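Local coordinates for Rho-class glutathione S-transferase (Laternula elliptica, PDB 3QAV), which probably transfers glutathione to electrophilic substrates, as a member of the cytosolic glutathione S-transferase superfamily, at residues A[119-122]-A[123-126]; A[159-162]-A[163-167]. All coordinates share one frame; numbering follows the deposited sequence.

In the fold
From the N terminus the chain first builds the small four-stranded sheet with its helices, the thioredoxin-like half of the glutathione S-transferase fold, and then enters the helical half. Contact 1 (119-126) sits at the C-terminal end of helix 112-124, and contact 2 (159-167) lies in the middle of helix 148-172. Both are local contacts within one or two helical turns and close no loop; they follow in series, neither nesting nor crossing. Their centres are about 14 Å apart, and the Trp165 indole of contact 2 packs on the backbone of Arg121, Glu124 and Thr125 in contact 1. Both also reach the second subunit, where Arg75 meets Glu124 and Glu161.

Contact 1 of 2, residues A[119-122]-A[123-126]; sequences YQRM and FETS
Arg121 and Glu124 form an i to i+3 salt bridge near the C-terminal end of an alpha-helix in the helical domain of the glutathione S-transferase fold. The two side chains run alongside each other, and the guanidinium takes one carboxylate oxygen side-on with two nitrogens. NH1 of Arg121 lies 2.7 Å from Glu124 OE1 on its syn lone pair, whereas NE of Arg121 meets the same oxygen from above the carboxylate plane. Although OE1 lies in the guanidinium plane, the two flat groups are turned 66° apart. Glu124 reaches its partner with CG anti to the backbone N (chi1 -175°) and an extended chain; its OE2 bonds to Tyr168 OH and makes a salt bridge to Arg75 of the second subunit, leaving the carboxylate held at both oxygens.

On another side of the helix, Tyr119 and Phe123 project together, with Tyr119 CD2 3.8 Å from Phe123 CE1. Met122 extends next to Phe123 and makes an oblique Met-aromatic contact, its SD 5.3 Å from the ring centroid, while CE of Met122 touches CZ of Phe123. Tyr119, whose OH bonds to Glu100 of the second subunit, and Phe123 face that subunit, while Met122 packs against helix 183-197 of its own chain. Beyond the rings, Thr125 turns its hydroxyl back onto the preceding turn, where OG1 donates to Met122 O at 2.6 Å.

Contact 2 of 2, residues A[159-162]-A[163-167]; sequences HVEL and GHWEN
Glu161 leaves the helix with CG opposite its backbone N, then bends at chi2 (60°) and curls toward Trp165, whose own CG lies beside its backbone N (chi1 -54°), bringing the indole edge back to the carboxylate. This i to i+4 pair runs in company within helix 148-172 of the all-helical domain. Trp165 NE1 donates to Glu161 OE2 over 2.7 Å, using the anti lone pair of the oxygen, with an N-H...O angle of 152°. CD1 of the indole also approaches Glu161 O, at 3.1 Å.

Phe188 stacks on the indole and Tyr168 meets it edge-to-face. On the adjacent side of the helix, Val160 and His164 project together, with CG1 of Val160 4.2 Å from CE1 of His164; Val160 O sits over one face of the imidazole, whose ND1 is buried here and has no partner anywhere in the model. Backbone bonds support the turn, among them Glu166 N to Leu162 O at 2.9 Å.

Glu161 is gripped further by Asn131 at OE1 and, at OE2, by a salt bridge to Arg75 of the second subunit. A phenylalanine in place of Trp165 has no N-H to offer and would probably leave OE2 relying more on Arg75, with a gap where the outer indole atoms pack against helix 112-124. A buried carboxylate sharing one oxygen between an indole N-H and a guanidinium is likely to stay ionised, and it links this helix to the dimer interface.

Contact 1 of 2, residues A[119-122]-A[123-126]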
ATOM      1  N   TYR A 119      -6.401 -10.642  -3.411  1.00 23.80           N
ATOM      2  CA  TYR A 119      -6.115  -9.206  -3.420  1.00 23.37           C
ATOM      3  C   TYR A 119      -6.359  -8.649  -2.010  1.00 23.28           C
ATOM      4  O   TYR A 119      -5.559  -7.882  -1.492  1.00 23.19           O
ATOM      5  CB  TYR A 119      -7.032  -8.479  -4.416  1.00 21.32           C
ATOM      6  CG  TYR A 119      -6.645  -8.603  -5.886  1.00 22.72           C
ATOM      7  CD1 TYR A 119      -7.595  -8.953  -6.848  1.00 22.80           C
ATOM      8  CD2 TYR A 119      -5.349  -8.307  -6.321  1.00 22.57           C
ATOM      9  CE1 TYR A 119      -7.270  -9.003  -8.209  1.00 22.80           C
ATOM     10  CE2 TYR A 119      -5.009  -8.347  -7.687  1.00 25.38           C
ATOM     11  CZ  TYR A 119      -5.975  -8.695  -8.620  1.00 26.52           C
ATOM     12  OH  TYR A 119      -5.651  -8.729  -9.959  1.00 28.77           O
ATOM     13  N   GLN A 120      -7.464  -9.040  -1.384  1.00 22.20           N
ATOM     14  CA  GLN A 120      -7.749  -8.557  -0.032  1.00 24.01           C
ATOM     15  C   GLN A 120      -6.578  -8.841   0.914  1.00 22.32           C
ATOM     16  O   GLN A 120      -6.077  -7.931   1.585  1.00 23.49           O
ATOM     17  CB  GLN A 120      -9.027  -9.205   0.523  1.00 24.68           C
ATOM     18  CG  GLN A 120      -9.214  -9.037   2.037  1.00 29.00           C
ATOM     19  CD  GLN A 120      -9.509  -7.600   2.474  1.00 31.71           C
ATOM     20  OE1 GLN A 120      -9.275  -7.226   3.633  1.00 34.15           O
ATOM     21  NE2 GLN A 120     -10.042  -6.800   1.560  1.00 32.26           N
ATOM     22  N   ARG A 121      -6.137 -10.094   0.967  1.00 22.18           N
ATOM     23  CA  ARG A 121      -5.029 -10.462   1.851  1.00 24.80           C
ATOM     24  C   ARG A 121      -3.730  -9.720   1.502  1.00 25.31           C
ATOM     25  O   ARG A 121      -3.048  -9.222   2.389  1.00 24.93           O
ATOM     26  CB  ARG A 121      -4.813 -11.976   1.815  1.00 24.86           C
ATOM     27  CG  ARG A 121      -5.990 -12.785   2.382  1.00 28.31           C
ATOM     28  CD  ARG A 121      -6.054 -12.719   3.911  1.00 30.16           C
ATOM     29  NE  ARG A 121      -6.892 -11.643   4.431  1.00 29.94           N
ATOM     30  CZ  ARG A 121      -8.172 -11.771   4.774  1.00 28.83           C
ATOM     31  NH1 ARG A 121      -8.843 -10.720   5.242  1.00 24.60           N
ATOM     32  NH2 ARG A 121      -8.785 -12.945   4.657  1.00 29.31           N
ATOM     33  N   MET A 122      -3.401  -9.641   0.214  1.00 23.59           N
ATOM     34  CA  MET A 122      -2.198  -8.940  -0.236  1.00 24.77           C
ATOM     35  C   MET A 122      -2.062  -7.536   0.358  1.00 24.27           C
ATOM     36  O   MET A 122      -1.097  -7.229   1.062  1.00 23.24           O
ATOM     37  CB  MET A 122      -2.202  -8.788  -1.762  1.00 23.19           C
ATOM     38  CG  MET A 122      -1.886 -10.030  -2.548  1.00 23.86           C
ATOM     39  SD  MET A 122      -2.326  -9.783  -4.284  1.00 27.75           S
ATOM     40  CE  MET A 122      -1.322  -8.362  -4.700  1.00 20.68           C
ATOM     41  N   PHE A 123      -3.037  -6.688   0.052  1.00 24.74           N
ATOM     42  CA  PHE A 123      -3.033  -5.299   0.499  1.00 25.82           C
ATOM     43  C   PHE A 123      -3.269  -5.095   1.991  1.00 26.41           C
ATOM     44  O   PHE A 123      -2.846  -4.092   2.554  1.00 29.22           O
ATOM     45  CB  PHE A 123      -4.032  -4.510  -0.360  1.00 24.47           C
ATOM     46  CG  PHE A 123      -3.720  -4.594  -1.844  1.00 27.17           C
ATOM     47  CD1 PHE A 123      -4.589  -5.226  -2.727  1.00 24.77           C
ATOM     48  CD2 PHE A 123      -2.512  -4.104  -2.336  1.00 25.55           C
ATOM     49  CE1 PHE A 123      -4.257  -5.378  -4.077  1.00 26.45           C
ATOM     50  CE2 PHE A 123      -2.170  -4.251  -3.679  1.00 27.45           C
ATOM     51  CZ  PHE A 123      -3.044  -4.891  -4.555  1.00 25.71           C
ATOM     52  N   GLU A 124      -3.920  -6.052   2.639  1.00 27.37           N
ATOM     53  CA  GLU A 124      -4.150  -5.940   4.073  1.00 29.50           C
ATOM     54  C   GLU A 124      -2.829  -6.132   4.835  1.00 30.68           C
ATOM     55  O   GLU A 124      -2.687  -5.673   5.975  1.00 31.26           O
ATOM     56  CB  GLU A 124      -5.174  -6.983   4.528  1.00 26.68           C
ATOM     57  CG  GLU A 124      -5.574  -6.875   5.998  1.00 26.74           C
ATOM     58  CD  GLU A 124      -6.613  -7.910   6.386  1.00 27.99           C
ATOM     59  OE1 GLU A 124      -7.186  -8.542   5.476  1.00 23.84           O
ATOM     60  OE2 GLU A 124      -6.868  -8.082   7.597  1.00 31.04           O
ATOM     61  N   THR A 125      -1.856  -6.793   4.204  1.00 30.21           N
ATOM     62  CA  THR A 125      -0.567  -7.033   4.858  1.00 31.07           C
ATOM     63  C   THR A 125       0.141  -5.748   5.279  1.00 30.90           C
ATOM     64  O   THR A 125       1.048  -5.787   6.116  1.00 27.34           O
ATOM     65  CB  THR A 125       0.419  -7.827   3.960  1.00 30.66           C
ATOM     66  OG1 THR A 125       0.797  -7.031   2.830  1.00 30.84           O
ATOM     67  CG2 THR A 125      -0.208  -9.114   3.490  1.00 31.25           C
ATOM     68  N   SER A 126      -0.264  -4.617   4.703  1.00 30.22           N
ATOM     69  CA  SER A 126       0.363  -3.344   5.040  1.00 31.17           C
ATOM     70  C   SER A 126       0.128  -2.987   6.507  1.00 31.26           C
ATOM     71  O   SER A 126       0.930  -2.277   7.107  1.00 32.09           O
ATOM     72  CB  SER A 126      -0.167  -2.218   4.150  1.00 32.55           C
ATOM     73  OG  SER A 126      -1.405  -1.727   4.631  1.00 35.93           O
TER

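Contact 2 of 2, residues A[159-162]-A[163-167]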
ATOM      1  N   HIS A 159      -0.390  -7.406  18.995  1.00 38.74           N
ATOM      2  CA  HIS A 159      -1.064  -8.665  19.272  1.00 37.36           C
ATOM      3  C   HIS A 159      -2.411  -8.734  18.565  1.00 35.66           C
ATOM      4  O   HIS A 159      -2.809  -9.794  18.080  1.00 34.64           O
ATOM      5  CB  HIS A 159      -1.242  -8.850  20.782  1.00 40.32           C
ATOM      6  CG  HIS A 159       0.024  -9.215  21.498  1.00 43.34           C
ATOM      7  ND1 HIS A 159       0.122  -9.245  22.871  1.00 45.95           N
ATOM      8  CD2 HIS A 159       1.235  -9.595  21.028  1.00 45.92           C
ATOM      9  CE1 HIS A 159       1.338  -9.629  23.219  1.00 46.27           C
ATOM     10  NE2 HIS A 159       2.034  -9.848  22.118  1.00 45.60           N
ATOM     11  N   VAL A 160      -3.111  -7.605  18.498  1.00 34.21           N
ATOM     12  CA  VAL A 160      -4.407  -7.571  17.826  1.00 33.73           C
ATOM     13  C   VAL A 160      -4.234  -7.851  16.334  1.00 31.82           C
ATOM     14  O   VAL A 160      -4.935  -8.684  15.758  1.00 32.08           O
ATOM     15  CB  VAL A 160      -5.098  -6.206  18.000  1.00 35.05           C
ATOM     16  CG1 VAL A 160      -6.357  -6.144  17.143  1.00 32.67           C
ATOM     17  CG2 VAL A 160      -5.449  -5.996  19.464  1.00 35.75           C
ATOM     18  N   GLU A 161      -3.291  -7.156  15.714  1.00 30.12           N
ATOM     19  CA  GLU A 161      -3.021  -7.345  14.296  1.00 28.13           C
ATOM     20  C   GLU A 161      -2.714  -8.810  13.980  1.00 29.48           C
ATOM     21  O   GLU A 161      -3.314  -9.400  13.078  1.00 30.59           O
ATOM     22  CB  GLU A 161      -1.848  -6.469  13.882  1.00 27.93           C
ATOM     23  CG  GLU A 161      -1.457  -6.581  12.419  1.00 31.04           C
ATOM     24  CD  GLU A 161      -2.574  -6.193  11.459  1.00 30.55           C
ATOM     25  OE1 GLU A 161      -3.275  -5.187  11.713  1.00 28.88           O
ATOM     26  OE2 GLU A 161      -2.734  -6.890  10.436  1.00 29.37           O
ATOM     27  N   LEU A 162      -1.779  -9.396  14.723  1.00 28.49           N
ATOM     28  CA  LEU A 162      -1.400 -10.789  14.507  1.00 31.19           C
ATOM     29  C   LEU A 162      -2.586 -11.735  14.666  1.00 30.03           C
ATOM     30  O   LEU A 162      -2.648 -12.775  14.013  1.00 28.84           O
ATOM     31  CB  LEU A 162      -0.271 -11.189  15.474  1.00 33.45           C
ATOM     32  CG  LEU A 162       1.180 -11.031  14.998  1.00 35.78           C
ATOM     33  CD1 LEU A 162       1.339  -9.764  14.175  1.00 37.82           C
ATOM     34  CD2 LEU A 162       2.110 -11.014  16.204  1.00 36.13           C
ATOM     35  N   GLY A 163      -3.524 -11.366  15.535  1.00 32.00           N
ATOM     36  CA  GLY A 163      -4.697 -12.194  15.759  1.00 30.61           C
ATOM     37  C   GLY A 163      -5.474 -12.415  14.474  1.00 31.24           C
ATOM     38  O   GLY A 163      -5.942 -13.519  14.201  1.00 32.45           O
ATOM     39  N   HIS A 164      -5.593 -11.363  13.671  1.00 30.65           N
ATOM     40  CA  HIS A 164      -6.310 -11.445  12.406  1.00 27.24           C
ATOM     41  C   HIS A 164      -5.721 -12.522  11.516  1.00 27.47           C
ATOM     42  O   HIS A 164      -6.435 -13.395  11.022  1.00 28.49           O
ATOM     43  CB  HIS A 164      -6.254 -10.103  11.683  1.00 27.59           C
ATOM     44  CG  HIS A 164      -7.048  -9.025  12.349  1.00 27.43           C
ATOM     45  ND1 HIS A 164      -6.520  -7.785  12.642  1.00 30.26           N
ATOM     46  CD2 HIS A 164      -8.342  -8.984  12.744  1.00 28.50           C
ATOM     47  CE1 HIS A 164      -7.455  -7.027  13.187  1.00 30.03           C
ATOM     48  NE2 HIS A 164      -8.571  -7.731  13.260  1.00 29.61           N
ATOM     49  N   TRP A 165      -4.407 -12.468  11.326  1.00 28.93           N
ATOM     50  CA  TRP A 165      -3.724 -13.433  10.480  1.00 27.83           C
ATOM     51  C   TRP A 165      -3.766 -14.837  11.071  1.00 29.42           C
ATOM     52  O   TRP A 165      -3.860 -15.824  10.337  1.00 26.43           O
ATOM     53  CB  TRP A 165      -2.283 -12.970  10.232  1.00 28.95           C
ATOM     54  CG  TRP A 165      -2.240 -11.572   9.681  1.00 27.12           C
ATOM     55  CD1 TRP A 165      -2.052 -10.422  10.385  1.00 28.16           C
ATOM     56  CD2 TRP A 165      -2.503 -11.174   8.328  1.00 28.23           C
ATOM     57  NE1 TRP A 165      -2.186  -9.331   9.560  1.00 28.39           N
ATOM     58  CE2 TRP A 165      -2.461  -9.765   8.291  1.00 28.44           C
ATOM     59  CE3 TRP A 165      -2.771 -11.874   7.143  1.00 27.96           C
ATOM     60  CZ2 TRP A 165      -2.678  -9.040   7.116  1.00 28.63           C
ATOM     61  CZ3 TRP A 165      -2.986 -11.152   5.972  1.00 27.17           C
ATOM     62  CH2 TRP A 165      -2.938  -9.748   5.969  1.00 30.10           C
ATOM     63  N   GLU A 166      -3.710 -14.927  12.397  1.00 30.83           N
ATOM     64  CA  GLU A 166      -3.792 -16.221  13.073  1.00 31.76           C
ATOM     65  C   GLU A 166      -5.123 -16.846  12.649  1.00 32.28           C
ATOM     66  O   GLU A 166      -5.183 -18.010  12.242  1.00 31.15           O
ATOM     67  CB  GLU A 166      -3.770 -16.021  14.593  1.00 32.50           C
ATOM     68  CG  GLU A 166      -3.886 -17.293  15.437  1.00 35.43           C
ATOM     69  CD  GLU A 166      -2.665 -18.196  15.337  1.00 37.50           C
ATOM     70  OE1 GLU A 166      -1.555 -17.677  15.098  1.00 38.41           O
ATOM     71  OE2 GLU A 166      -2.811 -19.423  15.520  1.00 37.12           O
ATOM     72  N   ASN A 167      -6.186 -16.050  12.735  1.00 33.47           N
ATOM     73  CA  ASN A 167      -7.523 -16.492  12.355  1.00 34.95           C
ATOM     74  C   ASN A 167      -7.591 -16.909  10.894  1.00 32.84           C
ATOM     75  O   ASN A 167      -8.114 -17.974  10.572  1.00 32.00           O
ATOM     76  CB  ASN A 167      -8.543 -15.377  12.591  1.00 39.63           C
ATOM     77  CG  ASN A 167      -8.929 -15.238  14.046  1.00 44.33           C
ATOM     78  OD1 ASN A 167      -9.643 -14.306  14.423  1.00 47.49           O
ATOM     79  ND2 ASN A 167      -8.467 -16.167  14.875  1.00 46.50           N
TER